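Local coordinates for putative fumarylpyruvate hydrolase (Burkholderia cenocepacia, PDB 4MAQ), which is a putative hydrolase with the beta-rich fold of the fumarylacetoacetate hydrolase family, present here as a two-chain assembly, at residues Val93-Asp98 / Asp203-Gly208; Val33-Cys38 / Arg195-Lys200; His110-Gly115 / Leu151-Ala156; Arg100-Ala105 / Asp188-Val193; Pro20-Asp25 / Gly146-Leu151. All blocks are in the same frame, centred on the assembly; numbering follows the deposited sequence. Where two conformers were deposited one is given.

Contact 1 of 5, residues Val93-Asp98 / Asp203-Gly208; sequences VAIGKD and DLIFTG
With chi1 at -175°, Val93 holds CG1 anti to its backbone N and CG2 beside that N, which lays CG2 against Thr207. Ile95 is turned differently: its CG1 sits beside the backbone N (chi1 -60°), and a further bend at chi2 carries CD1 to the tip of Ile205. The methyls Val93 CG2 and Thr207 CG2 meet at 3.6 Å, the two side chains crossing at about a right angle, while Thr207 OG1 occupies the crowded place between N and carbonyl carbon and bonds to Leu91 O. Ile95 CD1 lies 4.2 Å from Ile205 CD1, and Ile95 CG1 rests 4.0 Å from Asp203 CB. On the face of the sheet opposite Val93 and Ile205, Ala94 CB touches Leu204 CD2 at 3.7 Å.

Behind the side chains runs an antiparallel ladder. Val93 N donates to Ile205 O at 2.8 Å, almost straight at 170°, and Ile205 N returns a bond of 2.8 Å to Val93 O. Next comes the non-hydrogen-bonded pair Ala94 and Leu204, where Leu204 CA-H leans on Val93 O. Ile95 N then meets Asp203 O at 2.8 Å, nearly along the C=O axis. The Asp203 carboxylate turns elsewhere, to a salt bridge with Arg34.

The ladder joins strand 85-95 to strand 204-206 in the large mixed sheet. Helix 186-196 packs on the Val93 and Ile205 face through Val186, Val189 and Ile190; strand 36-39 runs parallel to 204-206, and strand 111-122 pairs with 85-95.

Contact 2 of 5, residues Val33-Cys38 / Arg195-Lys200; sequences VRRVFC and RSVELK
Lys200 CG sits squarely over one face of the Arg34 guanidinium, 3.4 Å from Arg34 CZ, so the lysine presents methylene rather than charge to the flat group. Arg34 NH1 also gives a weak hydrogen bond to Glu198 O (3.1 Å, bent to 134°). A water in the guanidinium plane backs it up, accepting from Arg34 NH2 at 2.9 Å and donating to Glu198 O at 2.7 Å, so that carbonyl is gripped twice. Deeper in, Val197 divides its methyls: CG1 meets the edge of the Arg35 guanidinium, 3.6 Å from Arg35 NH1, and CG2 reaches tip to tip to Phe37 CZ at 3.8 Å. Leu199 CD1 comes obliquely to Phe37 CE2.

The contact ties Phe37 of strand 36-39 and the two arginines ahead of it to the loop that leaves helix 186-196, at the border with the second subunit of the dimeric assembly. Bends at chi2 and chi3 fold Arg34 back so that Arg35 NE lies over the guanidinium face opposite Lys200. Two like charges so close probably rely on nearby acids: Asp203 takes Arg34 NE, Asp67 of the second subunit takes both Arg34 NH2 and Arg35 NE, and Asp143 of the second subunit takes Arg35 NH1. Farther out, Lys200 NZ forms a salt bridge of 3.0 Å with Glu198 OE1, approaching from above the carboxylate plane.

Contact 3 of 5, residues His110-Gly115 / Leu151-Ala156; sequences HVWGYG and LRAATA
From Trp112 CB the side chain leaves with CG anti to the backbone N (chi1 -178°), and this swings the indole back over the partner strand. Its five-membered part leads to a six-membered ring that does the touching. Trp112 CZ3 meets Leu151 CB at 3.9 Å, near the ring plane and at its edge. At the tip, Trp112 CH2 stands 3.7 Å from Ala153 N, and Trp112 CZ2 lies 3.8 Å from Ala153 CB, which is over the face. Ala153 CA makes a CH-pi contact with that face, 4.0 Å from the centroid of the six-membered ring of Trp112 and 16° off the normal.

The backbones hold the ring there. Tyr114 and Arg152 form an antiparallel hydrogen-bonded pair: Tyr114 N to Arg152 O and Arg152 N to Tyr114 O, each 2.9 Å. Gly113 faces Ala153 with the CA atoms just 4.1 Å apart, a close approach with no side chain on Gly113 in the way. Ala154 N reaches Trp112 O at 2.8 Å, nearly straight at 174° and on a lone pair, while Ala154 CB touches the edge of the Tyr114 ring at CE1. The phenol OH bonds to His159.

Trp112 and Gly113 both face Ala94, a classic beta bulge in strand 111-122 against strand 85-95. On its other flank strand 111-122 pairs with 146-153, whose last residue, Ala153, is the N-cap of helix 154-157; Val24 of the same chain and Val13 of the second subunit also pack on the indole.

Contact 4 of 5, residues Arg100-Ala105 / Asp188-Val193; sequences RSIDPA and DVIAYV
A capped helical start, Asp103 followed by the short helix 104-107, rests here on the flank of helix 186-196. Asp103 is the N-cap: its OD1 accepts from Ala105 N at 2.8 Å (153° at the hydrogen), using the lone pair that faces away from the other carboxylate oxygen. With CG anti to the backbone N, chi1 -172°, the carboxylate folds over the first turn, where its negative charge would suit the helix's N-terminal end.

The residues before and after the cap do the packing. Ile102 O presses on Ala191 CB at 3.1 Å, a tight approach of a carbonyl oxygen to a methyl, and the small side chain of Ala191 allows the backbones to come within 5.0 Å between the CA atoms of Ile102 and Ala191. The same methyl lies 3.8 Å from Pro104 CG, so one methyl meets both the carbonyl and the proline ring. In the fold of this family member the helix 186-196 is a cover for the mixed sheet, its Val189 and Ile190 lying on Ile205, while the 100-105 segment lies along Ala191 and also reaches Ile190.

Farther along the helix, Asp188 OD1 touches the proline ring, 3.4 Å from Pro104 CG, the two side chains crossing at about a right angle. Ile102, which is buried, also points toward the helix, and its CD1 meets Ile190 CG2 obliquely at 4.1 Å. Just beyond the two segments, Ser194 ties them, its OG bonding with both Ile102 N and Ala191 O.

Contact 5 of 5, residues Pro20-Asp25 / Gly146-Leu151; sequences PSVEVD and GPVTAL
Leu151 is clasped at both ends of its backbone. Its N donates to Glu23 O at 2.8 Å, close to straight (167°) and in the carbonyl plane, and Asp25 N donates in turn to Leu151 O at 2.7 Å (164°). These two bonds enclose Val24, whose CA lies 4.7 Å from Leu151 CA, making a single bridge. Softer contacts lie beside them: Ala150 CA-H points at Glu23 O and Val24 CA-H at Leu151 O. Within the second segment Thr149 OG1 donates to Ala150 O at 3.0 Å from above the carbonyl plane, and it also bonds to Val116 N of strand 111-122.

Such a bridge fastens the chain around Val24, next to the small hairpin of strands 21-23 and 30-32, onto strand 146-153, where that strand is interrupted, and so joins the N-terminal part of the chain to the large mixed sheet. Val22 reaches across with CG1, held anti to its backbone N: the methyl meets Leu151 CG at 3.6 Å, the side chains crossing at about a right angle, and comes 3.4 Å from Thr149 O. Glu23, extended throughout, runs alongside the methyl of Ala150, with Glu23 CD 3.7 Å from Ala150 CB. Val24 turns the other way, onto Trp112 and onto Val13 of the second subunit, and Ile69 covers Val22 and Val148.

How the contacts relate
Contact 1 is the middle of the group, touching all the others and lying about 7 Å, centre to centre, from contact 2. Contacts 1, 2, 3 and 5 all reach the large mixed sheet, while contact 4 packs on helix 186-196, whose C-terminal end leads into contact 2. Contacts 3 and 5 share Leu151, on strand 146-153. Along the chain the first partners run 20-25, 33-38, 93-98, 100-105, 110-115; the second run 146-151, 151-156, 188-193, 195-200, 203-208, so distant parts of the sequence are brought together in one fold. Contacts 4 and 5, about 23 Å apart between centres, mark its extremes, and contacts 2, 3 and 5 also meet the second subunit.

Contact 1 of 5, residues Val93-Asp98 / Asp203-Gly208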
# COMPACT_ATOMS: atom_id res chain seq x y z
N VAL B 93 13.44 -4.43 -9.03
CA VAL B 93 13.80 -3.34 -9.93
C VAL B 93 13.45 -2.01 -9.30
O VAL B 93 12.33 -1.83 -8.81
CB VAL B 93 13.03 -3.50 -11.26
CG1 VAL B 93 13.50 -2.44 -12.23
CG2 VAL B 93 13.27 -4.89 -11.86
N ALA B 94 14.42 -1.10 -9.26
CA ALA B 94 14.22 0.23 -8.66
C ALA B 94 14.08 1.27 -9.76
O ALA B 94 14.94 1.36 -10.63
CB ALA B 94 15.40 0.57 -7.75
N ILE B 95 13.00 2.06 -9.71
CA ILE B 95 12.68 3.02 -10.78
C ILE B 95 13.29 4.39 -10.48
O ILE B 95 13.21 4.90 -9.36
CB ILE B 95 11.15 3.13 -10.91
CG1 ILE B 95 10.56 1.74 -11.24
CG2 ILE B 95 10.70 4.21 -11.90
CD1 ILE B 95 11.06 1.14 -12.57
N GLY B 96 13.86 5.02 -11.51
CA GLY B 96 14.45 6.35 -11.35
C GLY B 96 13.81 7.46 -12.17
O GLY B 96 14.21 8.62 -12.05
N LYS B 97 12.75 7.15 -12.93
CA LYS B 97 12.13 8.15 -13.80
C LYS B 97 10.65 7.90 -13.90
O LYS B 97 10.22 6.77 -14.20
CB LYS B 97 12.77 8.13 -15.21
CG LYS B 97 12.21 9.14 -16.20
CD LYS B 97 13.05 9.18 -17.46
CE LYS B 97 13.04 7.86 -18.22
NZ LYS B 97 13.71 8.01 -19.54
N ASP B 98 9.86 8.95 -13.67
CA ASP B 98 8.41 8.82 -13.72
C ASP B 98 7.93 8.43 -15.12
O ASP B 98 8.56 8.75 -16.13
CB ASP B 98 7.74 10.17 -13.44
CG ASP B 98 8.04 10.75 -12.04
OD1 ASP B 98 8.64 10.09 -11.15
OD2 ASP B 98 7.65 11.93 -11.85
N ASP B 203 9.84 3.98 -7.05
CA ASP B 203 9.10 2.71 -7.06
C ASP B 203 10.02 1.50 -7.09
O ASP B 203 11.10 1.53 -7.70
CB ASP B 203 8.10 2.65 -8.22
CG ASP B 203 6.92 3.57 -8.00
OD1 ASP B 203 6.70 3.97 -6.82
OD2 ASP B 203 6.20 3.87 -8.97
N LEU B 204 9.58 0.45 -6.40
CA LEU B 204 10.25 -0.85 -6.47
C LEU B 204 9.27 -1.84 -7.10
O LEU B 204 8.08 -1.81 -6.80
CB LEU B 204 10.66 -1.38 -5.08
CG LEU B 204 11.67 -0.53 -4.31
CD1 LEU B 204 11.92 -1.18 -2.94
CD2 LEU B 204 12.97 -0.36 -5.07
N ILE B 205 9.80 -2.73 -7.95
CA ILE B 205 8.99 -3.79 -8.53
C ILE B 205 9.64 -5.13 -8.25
O ILE B 205 10.81 -5.37 -8.61
CB ILE B 205 8.82 -3.62 -10.05
CG1 ILE B 205 8.25 -2.22 -10.40
CG2 ILE B 205 7.93 -4.73 -10.60
CD1 ILE B 205 8.26 -1.94 -11.91
N PHE B 206 8.89 -6.00 -7.57
CA PHE B 206 9.31 -7.38 -7.34
C PHE B 206 8.79 -8.16 -8.55
O PHE B 206 7.59 -8.15 -8.83
CB PHE B 206 8.63 -7.92 -6.08
CG PHE B 206 9.29 -7.53 -4.79
CD1 PHE B 206 9.37 -6.20 -4.39
CD2 PHE B 206 9.75 -8.52 -3.94
CE1 PHE B 206 9.94 -5.86 -3.17
CE2 PHE B 206 10.33 -8.18 -2.71
CZ PHE B 206 10.41 -6.84 -2.32
N THR B 207 9.70 -8.81 -9.26
CA THR B 207 9.44 -9.31 -10.62
C THR B 207 9.07 -10.79 -10.73
O THR B 207 8.99 -11.34 -11.84
CB THR B 207 10.63 -9.01 -11.58
OG1 THR B 207 11.84 -9.61 -11.08
CG2 THR B 207 10.85 -7.52 -11.72
N GLY B 208 8.82 -11.44 -9.59
CA GLY B 208 8.36 -12.82 -9.59
C GLY B 208 9.39 -13.76 -9.04
O GLY B 208 10.52 -13.37 -8.72

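Contact 2 of 5, residues Val33-Cys38 / Arg195-Lys200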
# COMPACT_ATOMS: atom_id res chain seq x y z
N VAL B 33 11.87 5.03 -1.06
CA VAL B 33 10.84 4.16 -1.62
C VAL B 33 9.52 4.90 -1.71
O VAL B 33 9.08 5.52 -0.72
CB VAL B 33 10.68 2.86 -0.79
CG1 VAL B 33 9.61 1.95 -1.41
CG2 VAL B 33 12.00 2.10 -0.70
N ARG B 34 8.88 4.78 -2.87
CA ARG B 34 7.61 5.44 -3.17
C ARG B 34 6.49 4.39 -2.99
O ARG B 34 5.89 4.30 -1.92
CB ARG B 34 7.68 6.13 -4.55
CG ARG B 34 6.68 7.24 -4.78
CD ARG B 34 5.22 6.80 -4.92
NE ARG B 34 5.02 6.01 -6.15
CZ ARG B 34 3.98 6.12 -6.97
NH1 ARG B 34 3.92 5.36 -8.07
NH2 ARG B 34 3.01 7.02 -6.73
N ARG B 35 6.25 3.56 -4.02
CA ARG B 35 5.36 2.40 -3.89
C ARG B 35 6.11 1.11 -4.22
O ARG B 35 7.21 1.17 -4.78
CB ARG B 35 4.13 2.54 -4.79
CG ARG B 35 3.13 3.59 -4.35
CD ARG B 35 1.92 3.62 -5.27
NE ARG B 35 1.15 4.85 -5.10
CZ ARG B 35 0.23 5.28 -5.95
NH1 ARG B 35 -0.17 4.51 -6.98
NH2 ARG B 35 -0.28 6.50 -5.78
N VAL B 36 5.51 -0.02 -3.85
CA VAL B 36 6.11 -1.33 -4.10
C VAL B 36 5.09 -2.20 -4.84
O VAL B 36 4.02 -2.48 -4.29
CB VAL B 36 6.53 -2.02 -2.79
CG1 VAL B 36 7.17 -3.39 -3.08
CG2 VAL B 36 7.49 -1.14 -2.01
N PHE B 37 5.43 -2.62 -6.07
CA PHE B 37 4.54 -3.45 -6.88
C PHE B 37 5.15 -4.84 -6.99
O PHE B 37 6.37 -4.98 -7.18
CB PHE B 37 4.40 -2.85 -8.28
CG PHE B 37 3.97 -1.41 -8.27
CD1 PHE B 37 2.62 -1.10 -8.13
CD2 PHE B 37 4.88 -0.37 -8.40
CE1 PHE B 37 2.18 0.21 -8.13
CE2 PHE B 37 4.44 0.95 -8.40
CZ PHE B 37 3.10 1.23 -8.27
N CYS B 38 4.29 -5.85 -6.95
CA CYS B 38 4.76 -7.25 -6.95
C CYS B 38 3.95 -8.04 -7.97
O CYS B 38 2.72 -8.08 -7.92
CB CYS B 38 4.55 -7.88 -5.58
SG CYS B 38 5.26 -6.94 -4.21
N ARG B 195 0.50 1.36 -16.98
CA ARG B 195 -0.82 1.53 -17.58
C ARG B 195 -1.92 1.54 -16.51
O ARG B 195 -3.05 1.88 -16.81
CB ARG B 195 -1.08 0.47 -18.67
CG ARG B 195 -0.15 0.65 -19.86
CD ARG B 195 -0.54 -0.20 -21.05
NE ARG B 195 -0.30 -1.63 -20.86
CZ ARG B 195 0.76 -2.29 -21.34
NH1 ARG B 195 1.71 -1.66 -22.02
NH2 ARG B 195 0.88 -3.59 -21.12
N SER B 196 -1.58 1.17 -15.27
CA SER B 196 -2.51 1.14 -14.15
C SER B 196 -2.41 2.39 -13.27
O SER B 196 -3.44 2.92 -12.81
CB SER B 196 -2.24 -0.10 -13.32
OG SER B 196 -3.02 -0.06 -12.14
N VAL B 197 -1.18 2.85 -13.04
CA VAL B 197 -0.90 4.04 -12.24
C VAL B 197 0.24 4.77 -12.93
O VAL B 197 0.89 4.21 -13.79
CB VAL B 197 -0.46 3.70 -10.79
CG1 VAL B 197 -1.56 3.01 -9.98
CG2 VAL B 197 0.82 2.86 -10.78
N GLU B 198 0.52 6.00 -12.52
CA GLU B 198 1.75 6.63 -12.96
C GLU B 198 2.91 6.02 -12.17
O GLU B 198 2.92 6.07 -10.94
CB GLU B 198 1.72 8.15 -12.76
CG GLU B 198 2.94 8.80 -13.38
CD GLU B 198 3.09 10.26 -13.03
OE1 GLU B 198 2.36 10.75 -12.13
OE2 GLU B 198 3.93 10.91 -13.66
N LEU B 199 3.87 5.45 -12.87
CA LEU B 199 5.09 4.98 -12.23
C LEU B 199 5.91 6.18 -11.81
O LEU B 199 5.92 7.21 -12.50
CB LEU B 199 5.86 4.13 -13.23
CG LEU B 199 6.90 3.17 -12.73
CD1 LEU B 199 6.25 2.06 -11.90
CD2 LEU B 199 7.71 2.63 -13.90
N LYS B 200 6.58 6.07 -10.67
CA LYS B 200 7.35 7.20 -10.14
C LYS B 200 8.76 6.79 -9.77
O LYS B 200 8.98 5.66 -9.35
CB LYS B 200 6.67 7.79 -8.89
CG LYS B 200 5.29 8.38 -9.13
CD LYS B 200 5.35 9.68 -9.91
CE LYS B 200 4.20 10.58 -9.47
NZ LYS B 200 4.29 11.90 -10.15
O HOH W 1 1.43 7.37 -9.10

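Contact 3 of 5, residues His110-Gly115 / Leu151-Ala156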
# COMPACT_ATOMS: atom_id res chain seq x y z
N HIS B 110 13.81 3.87 -17.60
CA HIS B 110 13.20 4.30 -16.34
C HIS B 110 13.81 3.63 -15.14
O HIS B 110 13.42 3.95 -14.01
CB HIS B 110 11.69 4.04 -16.36
CG HIS B 110 10.94 4.90 -17.34
ND1 HIS B 110 10.21 6.01 -16.95
CD2 HIS B 110 10.82 4.83 -18.69
CE1 HIS B 110 9.67 6.57 -18.02
NE2 HIS B 110 10.02 5.88 -19.09
N VAL B 111 14.73 2.68 -15.35
CA VAL B 111 15.27 1.90 -14.22
C VAL B 111 16.52 2.55 -13.65
O VAL B 111 17.48 2.80 -14.38
CB VAL B 111 15.59 0.46 -14.66
CG1 VAL B 111 16.32 -0.32 -13.57
CG2 VAL B 111 14.31 -0.25 -15.08
N TRP B 112 16.50 2.85 -12.34
CA TRP B 112 17.70 3.34 -11.64
C TRP B 112 18.66 2.18 -11.33
O TRP B 112 19.87 2.33 -11.46
CB TRP B 112 17.30 4.08 -10.33
CG TRP B 112 18.52 4.59 -9.68
CD1 TRP B 112 19.19 5.75 -9.96
CD2 TRP B 112 19.33 3.88 -8.73
NE1 TRP B 112 20.32 5.83 -9.22
CE2 TRP B 112 20.46 4.70 -8.47
CE3 TRP B 112 19.21 2.65 -8.06
CZ2 TRP B 112 21.47 4.33 -7.56
CZ3 TRP B 112 20.23 2.28 -7.17
CH2 TRP B 112 21.33 3.13 -6.93
N GLY B 113 18.14 1.05 -10.87
CA GLY B 113 19.01 -0.03 -10.42
C GLY B 113 18.26 -1.25 -9.98
O GLY B 113 17.05 -1.39 -10.24
N TYR B 114 18.98 -2.15 -9.32
CA TYR B 114 18.47 -3.47 -9.00
C TYR B 114 18.88 -3.91 -7.61
O TYR B 114 19.96 -3.55 -7.13
CB TYR B 114 19.03 -4.51 -9.99
CG TYR B 114 18.52 -4.27 -11.38
CD1 TYR B 114 19.23 -3.44 -12.25
CD2 TYR B 114 17.33 -4.85 -11.83
CE1 TYR B 114 18.78 -3.18 -13.52
CE2 TYR B 114 16.85 -4.59 -13.11
CZ TYR B 114 17.58 -3.76 -13.96
OH TYR B 114 17.06 -3.55 -15.23
N GLY B 115 18.06 -4.77 -7.01
CA GLY B 115 18.43 -5.47 -5.81
C GLY B 115 17.81 -6.85 -5.80
O GLY B 115 17.20 -7.28 -6.80
N LEU B 151 20.85 -1.83 -2.92
CA LEU B 151 20.68 -1.70 -4.35
C LEU B 151 21.97 -1.33 -5.05
O LEU B 151 22.82 -0.62 -4.48
CB LEU B 151 19.63 -0.63 -4.66
CG LEU B 151 18.27 -0.78 -3.97
CD1 LEU B 151 17.37 0.34 -4.44
CD2 LEU B 151 17.59 -2.13 -4.20
N ARG B 152 22.10 -1.80 -6.29
CA ARG B 152 23.19 -1.36 -7.17
C ARG B 152 22.63 -0.58 -8.35
O ARG B 152 21.60 -0.96 -8.93
CB ARG B 152 23.99 -2.55 -7.68
CG ARG B 152 24.70 -3.32 -6.58
CD ARG B 152 25.54 -4.42 -7.18
NE ARG B 152 26.75 -3.83 -7.69
CZ ARG B 152 27.60 -4.43 -8.51
NH1 ARG B 152 28.71 -3.78 -8.91
NH2 ARG B 152 27.36 -5.67 -8.92
N ALA B 153 23.30 0.50 -8.73
CA ALA B 153 22.90 1.28 -9.90
C ALA B 153 23.00 0.44 -11.16
O ALA B 153 23.93 -0.37 -11.31
CB ALA B 153 23.77 2.52 -10.03
N ALA B 154 22.07 0.63 -12.08
CA ALA B 154 22.10 -0.09 -13.36
C ALA B 154 23.36 0.21 -14.19
O ALA B 154 23.76 -0.60 -15.02
CB ALA B 154 20.84 0.20 -14.17
N THR B 155 23.98 1.36 -13.96
CA THR B 155 25.24 1.68 -14.63
C THR B 155 26.36 0.73 -14.17
O THR B 155 27.32 0.51 -14.89
CB THR B 155 25.67 3.13 -14.35
OG1 THR B 155 25.70 3.34 -12.95
CG2 THR B 155 24.71 4.10 -14.97
N ALA B 156 26.21 0.15 -12.97
CA ALA B 156 27.17 -0.83 -12.45
C ALA B 156 26.85 -2.27 -12.84
O ALA B 156 27.77 -3.08 -12.94
CB ALA B 156 27.24 -0.74 -10.93

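Contact 4 of 5, residues Arg100-Ala105 / Asp188-Val193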
# COMPACT_ATOMS: atom_id res chain seq x y z
N ARG B 100 3.91 7.32 -17.37
CA ARG B 100 2.71 6.53 -17.58
C ARG B 100 2.69 6.00 -19.01
O ARG B 100 3.29 6.61 -19.92
CB ARG B 100 1.42 7.28 -17.22
CG ARG B 100 1.06 8.42 -18.13
CD ARG B 100 -0.33 8.95 -17.78
NE ARG B 100 -0.47 9.39 -16.38
CZ ARG B 100 0.01 10.53 -15.89
NH1 ARG B 100 0.72 11.37 -16.66
NH2 ARG B 100 -0.22 10.82 -14.61
N SER B 101 2.02 4.86 -19.21
CA SER B 101 1.91 4.25 -20.54
C SER B 101 3.28 4.16 -21.22
O SER B 101 3.48 4.59 -22.37
CB SER B 101 0.89 5.02 -21.38
OG SER B 101 -0.41 4.87 -20.82
N ILE B 102 4.24 3.57 -20.50
CA ILE B 102 5.61 3.44 -20.96
C ILE B 102 5.69 2.29 -21.96
O ILE B 102 5.23 1.18 -21.69
CB ILE B 102 6.56 3.17 -19.76
CG1 ILE B 102 6.48 4.30 -18.73
CG2 ILE B 102 8.00 2.97 -20.25
CD1 ILE B 102 7.14 3.96 -17.41
N ASP B 103 6.27 2.55 -23.13
CA ASP B 103 6.46 1.47 -24.10
C ASP B 103 7.59 0.56 -23.59
O ASP B 103 8.60 1.06 -23.06
CB ASP B 103 6.85 2.04 -25.47
CG ASP B 103 6.88 0.99 -26.57
OD1 ASP B 103 7.91 0.30 -26.74
OD2 ASP B 103 5.86 0.84 -27.26
N PRO B 104 7.43 -0.78 -23.76
CA PRO B 104 8.51 -1.69 -23.36
C PRO B 104 9.86 -1.29 -23.91
O PRO B 104 10.87 -1.44 -23.21
CB PRO B 104 8.04 -3.05 -23.87
CG PRO B 104 6.55 -2.95 -23.80
CD PRO B 104 6.23 -1.53 -24.21
N ALA B 105 9.91 -0.78 -25.14
CA ALA B 105 11.18 -0.38 -25.73
C ALA B 105 11.88 0.74 -24.97
O ALA B 105 13.08 0.91 -25.09
CB ALA B 105 11.00 -0.01 -27.20
N ASP B 188 8.40 -5.30 -20.00
CA ASP B 188 6.95 -5.48 -20.11
C ASP B 188 6.25 -5.34 -18.77
O ASP B 188 5.18 -4.79 -18.70
CB ASP B 188 6.58 -6.82 -20.72
CG ASP B 188 7.04 -6.93 -22.14
OD1 ASP B 188 6.50 -6.20 -22.96
OD2 ASP B 188 7.94 -7.72 -22.40
N VAL B 189 6.89 -5.82 -17.70
CA VAL B 189 6.33 -5.63 -16.37
C VAL B 189 6.20 -4.13 -16.05
O VAL B 189 5.15 -3.68 -15.58
CB VAL B 189 7.16 -6.37 -15.31
CG1 VAL B 189 6.63 -6.05 -13.93
CG2 VAL B 189 7.04 -7.87 -15.55
N ILE B 190 7.27 -3.38 -16.34
CA ILE B 190 7.26 -1.93 -16.14
C ILE B 190 6.12 -1.29 -16.94
O ILE B 190 5.37 -0.48 -16.42
CB ILE B 190 8.60 -1.31 -16.53
CG1 ILE B 190 9.68 -1.71 -15.52
CG2 ILE B 190 8.49 0.20 -16.72
CD1 ILE B 190 11.08 -1.43 -15.98
N ALA B 191 6.02 -1.63 -18.22
CA ALA B 191 4.95 -1.11 -19.07
C ALA B 191 3.55 -1.38 -18.48
O ALA B 191 2.71 -0.47 -18.41
CB ALA B 191 5.08 -1.69 -20.48
N TYR B 192 3.30 -2.61 -18.03
CA TYR B 192 2.02 -2.98 -17.46
C TYR B 192 1.70 -2.16 -16.20
O TYR B 192 0.58 -1.63 -16.06
CB TYR B 192 2.01 -4.47 -17.11
CG TYR B 192 1.48 -5.37 -18.19
CD1 TYR B 192 0.13 -5.34 -18.50
CD2 TYR B 192 2.31 -6.23 -18.91
CE1 TYR B 192 -0.40 -6.15 -19.48
CE2 TYR B 192 1.79 -7.05 -19.91
CZ TYR B 192 0.43 -7.00 -20.19
OH TYR B 192 -0.16 -7.79 -21.16
N VAL B 193 2.67 -1.99 -15.30
CA VAL B 193 2.38 -1.20 -14.09
C VAL B 193 2.02 0.23 -14.51
O VAL B 193 1.06 0.81 -14.00
CB VAL B 193 3.55 -1.17 -13.08
CG1 VAL B 193 3.26 -0.17 -11.95
CG2 VAL B 193 3.80 -2.56 -12.50

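Contact 5 of 5, residues Pro20-Asp25 / Gly146-Leu151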
# COMPACT_ATOMS: atom_id res chain seq x y z
N PRO B 20 10.82 5.75 4.40
CA PRO B 20 11.45 4.46 4.07
C PRO B 20 12.47 4.63 2.93
O PRO B 20 12.21 5.35 1.93
CB PRO B 20 10.28 3.57 3.63
CG PRO B 20 9.06 4.40 3.67
CD PRO B 20 9.35 5.73 4.29
N SER B 21 13.61 3.95 3.07
CA SER B 21 14.63 3.98 2.03
C SER B 21 15.47 2.72 2.10
O SER B 21 15.41 1.97 3.09
CB SER B 21 15.52 5.22 2.15
OG SER B 21 16.24 5.19 3.37
N VAL B 22 16.22 2.47 1.03
CA VAL B 22 17.05 1.25 0.89
C VAL B 22 18.49 1.69 0.76
O VAL B 22 18.78 2.70 0.12
CB VAL B 22 16.65 0.42 -0.37
CG1 VAL B 22 17.40 -0.92 -0.45
CG2 VAL B 22 15.17 0.17 -0.38
N GLU B 23 19.39 0.94 1.40
CA GLU B 23 20.82 1.13 1.26
C GLU B 23 21.20 1.01 -0.21
O GLU B 23 20.61 0.23 -0.97
CB GLU B 23 21.56 0.04 2.05
CG GLU B 23 23.08 0.21 2.07
CD GLU B 23 23.83 -0.96 2.70
OE1 GLU B 23 23.19 -1.92 3.20
OE2 GLU B 23 25.07 -0.92 2.72
N VAL B 24 22.21 1.77 -0.61
CA VAL B 24 22.79 1.67 -1.93
C VAL B 24 24.23 1.18 -1.76
O VAL B 24 24.98 1.70 -0.92
CB VAL B 24 22.73 3.02 -2.66
CG1 VAL B 24 23.52 2.99 -3.96
CG2 VAL B 24 21.27 3.39 -2.90
N ASP B 25 24.59 0.16 -2.53
CA ASP B 25 25.95 -0.38 -2.52
C ASP B 25 26.98 0.69 -2.89
O ASP B 25 26.78 1.44 -3.85
CB ASP B 25 26.00 -1.54 -3.53
CG ASP B 25 27.35 -2.24 -3.55
OD1 ASP B 25 27.84 -2.66 -2.48
OD2 ASP B 25 27.89 -2.40 -4.66
N GLY B 146 8.91 -7.36 3.08
CA GLY B 146 9.73 -7.26 1.87
C GLY B 146 11.19 -6.94 2.15
O GLY B 146 11.68 -5.85 1.80
N PRO B 147 11.91 -7.92 2.76
CA PRO B 147 13.34 -7.68 2.90
C PRO B 147 14.02 -7.53 1.53
O PRO B 147 13.74 -8.30 0.62
CB PRO B 147 13.87 -8.95 3.62
CG PRO B 147 12.69 -9.75 3.99
CD PRO B 147 11.48 -9.21 3.34
N VAL B 148 14.90 -6.53 1.40
CA VAL B 148 15.61 -6.25 0.15
C VAL B 148 17.09 -5.98 0.49
O VAL B 148 17.39 -5.35 1.51
CB VAL B 148 14.99 -5.04 -0.62
CG1 VAL B 148 15.72 -4.73 -1.92
CG2 VAL B 148 13.50 -5.26 -0.92
N THR B 149 17.99 -6.41 -0.40
CA THR B 149 19.41 -6.08 -0.27
C THR B 149 19.67 -4.62 -0.56
O THR B 149 18.83 -3.91 -1.13
CB THR B 149 20.26 -6.92 -1.23
OG1 THR B 149 19.91 -6.60 -2.59
CG2 THR B 149 20.09 -8.41 -0.95
N ALA B 150 20.89 -4.17 -0.24
CA ALA B 150 21.35 -2.94 -0.82
C ALA B 150 21.19 -2.98 -2.36
O ALA B 150 21.34 -4.05 -3.00
CB ALA B 150 22.80 -2.70 -0.41
N LEU B 151 20.85 -1.83 -2.92
CA LEU B 151 20.68 -1.70 -4.35
C LEU B 151 21.97 -1.33 -5.05
O LEU B 151 22.82 -0.62 -4.48
CB LEU B 151 19.63 -0.63 -4.66
CG LEU B 151 18.27 -0.78 -3.97
CD1 LEU B 151 17.37 0.34 -4.44
CD2 LEU B 151 17.59 -2.13 -4.20